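Local coordinates for bifunctional enzyme IspD/IspF (Campylobacter jejuni, PDB 1W55), which catalyses two steps of non-mevalonate isoprenoid precursor synthesis, cytidylyl transfer from CTP to methylerythritol phosphate and formation of the cyclodiphosphate with release of CMP, at residues A[253-258]-A[264-269]. Numbering follows the deposited sequence.
Sequences LTDAIL and GDIGEL. With C (cytidine-5'-monophosphate), chain C.
Two aspartates share the start of the short helix 266-269: Asp255, from the helix 248-260, takes the amide of Ile266, while Asp265, the N-cap, takes that of Glu268. Asp255 OD1 lies 2.7 Å from Ile266 N and is approached nearly along its C-O axis, with an N-H...O angle of 143°. The capping bond, Glu268 N to Asp265 OD2, is longer at 3.2 Å. The two side chains run side by side in the same direction, with their carboxylate planes 35° apart. With CG set between the backbone N and carbonyl carbon (chi1 64°), Asp265 can cap the helix and also reach the ribose of cytidine monophosphate, where OD2 accepts from O2' at 2.7 Å. Gly267 N adds a weak bond to O3', so the helix start supplies ribose contacts in the nucleotide pocket of the IspF domain. OD1 of Asp265 is held from the second subunit by Lys318 and the amide of Ala340.

Apolar contacts extend the interface. Ile266 reaches CD1 across Thr254, 4.0 Å from Thr254 CG2, and Leu258 lays CD1 against the Asp265 backbone while its CD2 meets Leu269 CD2 at 3.9 Å. On the helix 248-260, Thr254 and Ile257 also pack against the helix 282-295, and Leu253, Ala256 and Ile257 rest on strand 354-365, Leu253 and Ile257 also on 298-308.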
ATOM      1  N   LEU A 253      -2.134 -15.521 -41.538  1.00 29.31           N
ATOM      2  CA  LEU A 253      -2.189 -15.438 -40.092  1.00 30.15           C
ATOM      3  C   LEU A 253      -0.846 -15.825 -39.434  1.00 31.15           C
ATOM      4  O   LEU A 253      -0.400 -15.181 -38.487  1.00 32.67           O
ATOM      5  CB  LEU A 253      -3.325 -16.304 -39.564  1.00 28.00           C
ATOM      6  CG  LEU A 253      -3.489 -16.346 -38.057  1.00 29.66           C
ATOM      7  CD1 LEU A 253      -3.599 -14.915 -37.453  1.00 23.28           C
ATOM      8  CD2 LEU A 253      -4.699 -17.220 -37.714  1.00 25.89           C
ATOM      9  N   THR A 254      -0.214 -16.875 -39.947  1.00 30.22           N
ATOM     10  CA  THR A 254       1.125 -17.260 -39.512  1.00 28.49           C
ATOM     11  C   THR A 254       2.097 -16.076 -39.616  1.00 29.01           C
ATOM     12  O   THR A 254       2.847 -15.800 -38.689  1.00 29.24           O
ATOM     13  CB  THR A 254       1.613 -18.431 -40.376  1.00 30.66           C
ATOM     14  OG1 THR A 254       0.709 -19.561 -40.234  1.00 27.11           O
ATOM     15  CG2 THR A 254       2.963 -18.920 -39.882  1.00 28.29           C
ATOM     16  N   ASP A 255       2.075 -15.372 -40.747  1.00 29.89           N
ATOM     17  CA  ASP A 255       2.919 -14.194 -40.923  1.00 30.36           C
ATOM     18  C   ASP A 255       2.652 -13.117 -39.857  1.00 28.45           C
ATOM     19  O   ASP A 255       3.585 -12.530 -39.335  1.00 30.63           O
ATOM     20  CB  ASP A 255       2.743 -13.619 -42.326  1.00 30.75           C
ATOM     21  CG  ASP A 255       3.858 -14.038 -43.276  1.00 36.52           C
ATOM     22  OD1 ASP A 255       4.668 -14.906 -42.892  1.00 35.82           O
ATOM     23  OD2 ASP A 255       4.000 -13.556 -44.427  1.00 36.16           O
ATOM     24  N   ALA A 256       1.388 -12.880 -39.518  1.00 27.45           N
ATOM     25  CA  ALA A 256       1.049 -11.846 -38.538  1.00 27.02           C
ATOM     26  C   ALA A 256       1.582 -12.181 -37.155  1.00 26.66           C
ATOM     27  O   ALA A 256       2.131 -11.319 -36.469  1.00 26.35           O
ATOM     28  CB  ALA A 256      -0.467 -11.583 -38.501  1.00 25.45           C
ATOM     29  N   ILE A 257       1.437 -13.444 -36.762  1.00 27.14           N
ATOM     30  CA  ILE A 257       1.888 -13.931 -35.456  1.00 27.07           C
ATOM     31  C   ILE A 257       3.409 -13.909 -35.318  1.00 27.98           C
ATOM     32  O   ILE A 257       3.941 -13.470 -34.296  1.00 28.51           O
ATOM     33  CB  ILE A 257       1.322 -15.364 -35.197  1.00 29.05           C
ATOM     34  CG1 ILE A 257      -0.196 -15.292 -34.965  1.00 29.87           C
ATOM     35  CG2 ILE A 257       2.003 -15.998 -33.975  1.00 30.50           C
ATOM     36  CD1 ILE A 257      -0.937 -16.624 -35.076  1.00 27.94           C
ATOM     37  N   LEU A 258       4.113 -14.369 -36.349  1.00 28.22           N
ATOM     38  CA  LEU A 258       5.568 -14.300 -36.365  1.00 30.09           C
ATOM     39  C   LEU A 258       6.040 -12.851 -36.397  1.00 29.81           C
ATOM     40  O   LEU A 258       7.035 -12.502 -35.745  1.00 30.38           O
ATOM     41  CB  LEU A 258       6.133 -15.037 -37.580  1.00 31.33           C
ATOM     42  CG  LEU A 258       5.935 -16.553 -37.637  1.00 35.70           C
ATOM     43  CD1 LEU A 258       6.284 -17.057 -39.034  1.00 35.22           C
ATOM     44  CD2 LEU A 258       6.746 -17.291 -36.562  1.00 34.63           C
ATOM     45  N   GLY A 264      10.383 -13.064 -38.139  1.00 35.85           N
ATOM     46  CA  GLY A 264      10.528 -13.212 -39.577  1.00 35.98           C
ATOM     47  C   GLY A 264       9.199 -13.391 -40.294  1.00 37.23           C
ATOM     48  O   GLY A 264       8.232 -12.669 -40.020  1.00 36.29           O
ATOM     49  N   ASP A 265       9.167 -14.339 -41.230  1.00 36.55           N
ATOM     50  CA  ASP A 265       7.939 -14.698 -41.946  1.00 36.59           C
ATOM     51  C   ASP A 265       7.880 -16.198 -42.252  1.00 36.51           C
ATOM     52  O   ASP A 265       8.795 -16.950 -41.894  1.00 38.24           O
ATOM     53  CB  ASP A 265       7.726 -13.825 -43.201  1.00 34.24           C
ATOM     54  CG  ASP A 265       8.799 -14.017 -44.259  1.00 37.59           C
ATOM     55  OD1 ASP A 265       9.148 -13.020 -44.940  1.00 34.02           O
ATOM     56  OD2 ASP A 265       9.338 -15.120 -44.499  1.00 37.61           O
ATOM     57  N   ILE A 266       6.808 -16.628 -42.904  1.00 35.85           N
ATOM     58  CA  ILE A 266       6.534 -18.053 -43.068  1.00 36.74           C
ATOM     59  C   ILE A 266       7.606 -18.772 -43.924  1.00 37.65           C
ATOM     60  O   ILE A 266       7.970 -19.918 -43.640  1.00 35.79           O
ATOM     61  CB  ILE A 266       5.084 -18.284 -43.573  1.00 36.30           C
ATOM     62  CG1 ILE A 266       4.684 -19.766 -43.429  1.00 38.33           C
ATOM     63  CG2 ILE A 266       4.896 -17.752 -44.995  1.00 35.34           C
ATOM     64  CD1 ILE A 266       3.170 -20.060 -43.667  1.00 34.19           C
ATOM     65  N   GLY A 267       8.120 -18.064 -44.929  1.00 37.71           N
ATOM     66  CA  GLY A 267       9.165 -18.563 -45.799  1.00 39.13           C
ATOM     67  C   GLY A 267      10.500 -18.760 -45.117  1.00 41.13           C
ATOM     68  O   GLY A 267      11.261 -19.627 -45.524  1.00 40.85           O
ATOM     69  N   GLU A 268      10.789 -17.956 -44.091  1.00 42.45           N
ATOM     70  CA  GLU A 268      11.994 -18.133 -43.279  1.00 43.40           C
ATOM     71  C   GLU A 268      11.829 -19.314 -42.314  1.00 44.64           C
ATOM     72  O   GLU A 268      12.796 -20.011 -42.009  1.00 45.51           O
ATOM     73  CB  GLU A 268      12.321 -16.857 -42.486  1.00 44.80           C
ATOM     74  CG  GLU A 268      12.327 -15.556 -43.303  1.00 49.31           C
ATOM     75  CD  GLU A 268      13.527 -15.434 -44.241  1.00 55.38           C
ATOM     76  OE1 GLU A 268      14.612 -15.968 -43.900  1.00 58.39           O
ATOM     77  OE2 GLU A 268      13.388 -14.810 -45.324  1.00 50.74           O
ATOM     78  N   LEU A 269      10.606 -19.534 -41.829  1.00 43.28           N
ATOM     79  CA  LEU A 269      10.351 -20.624 -40.888  1.00 44.44           C
ATOM     80  C   LEU A 269      10.135 -21.970 -41.599  1.00 44.52           C
ATOM     81  O   LEU A 269      10.617 -22.996 -41.130  1.00 44.74           O
ATOM     82  CB  LEU A 269       9.166 -20.296 -39.963  1.00 42.06           C
ATOM     83  CG  LEU A 269       8.824 -21.302 -38.855  1.00 45.09           C
ATOM     84  CD1 LEU A 269      10.024 -21.571 -37.935  1.00 42.09           C
ATOM     85  CD2 LEU A 269       7.612 -20.845 -38.035  1.00 41.75           C
TER
HETATM   86  OP3   C C1372       4.658 -16.536 -50.475  1.00 51.87           O
HETATM   87  P     C C1372       5.595 -16.467 -51.644  1.00 39.42           P
HETATM   88  OP1   C C1372       5.376 -15.272 -52.515  1.00 41.77           O
HETATM   89  OP2   C C1372       5.629 -17.760 -52.406  1.00 50.36           O
HETATM   90  O5'   C C1372       7.048 -16.267 -51.001  1.00 38.90           O
HETATM   91  C5'   C C1372       7.652 -17.266 -50.191  1.00 29.99           C
HETATM   92  C4'   C C1372       8.686 -16.630 -49.265  1.00 34.91           C
HETATM   93  O4'   C C1372       9.712 -15.940 -49.996  1.00 33.97           O
HETATM   94  C3'   C C1372       8.128 -15.575 -48.309  1.00 35.38           C
HETATM   95  O3'   C C1372       7.595 -16.150 -47.119  1.00 36.80           O
HETATM   96  C2'   C C1372       9.339 -14.707 -48.016  1.00 34.64           C
HETATM   97  O2'   C C1372      10.149 -15.344 -47.032  1.00 36.46           O
HETATM   98  C1'   C C1372      10.166 -14.778 -49.281  1.00 33.45           C
HETATM   99  N1    C C1372      10.132 -13.595 -50.177  1.00 35.14           N
HETATM  100  C2    C C1372      11.192 -12.663 -50.169  1.00 32.90           C
HETATM  101  O2    C C1372      12.139 -12.810 -49.367  1.00 39.95           O
HETATM  102  N3    C C1372      11.195 -11.600 -51.015  1.00 34.29           N
HETATM  103  C4    C C1372      10.172 -11.412 -51.884  1.00 33.80           C
HETATM  104  N4    C C1372      10.167 -10.350 -52.736  1.00 30.84           N
HETATM  105  C5    C C1372       9.113 -12.309 -51.898  1.00 33.65           C
HETATM  106  C6    C C1372       9.116 -13.409 -51.039  1.00 33.94           C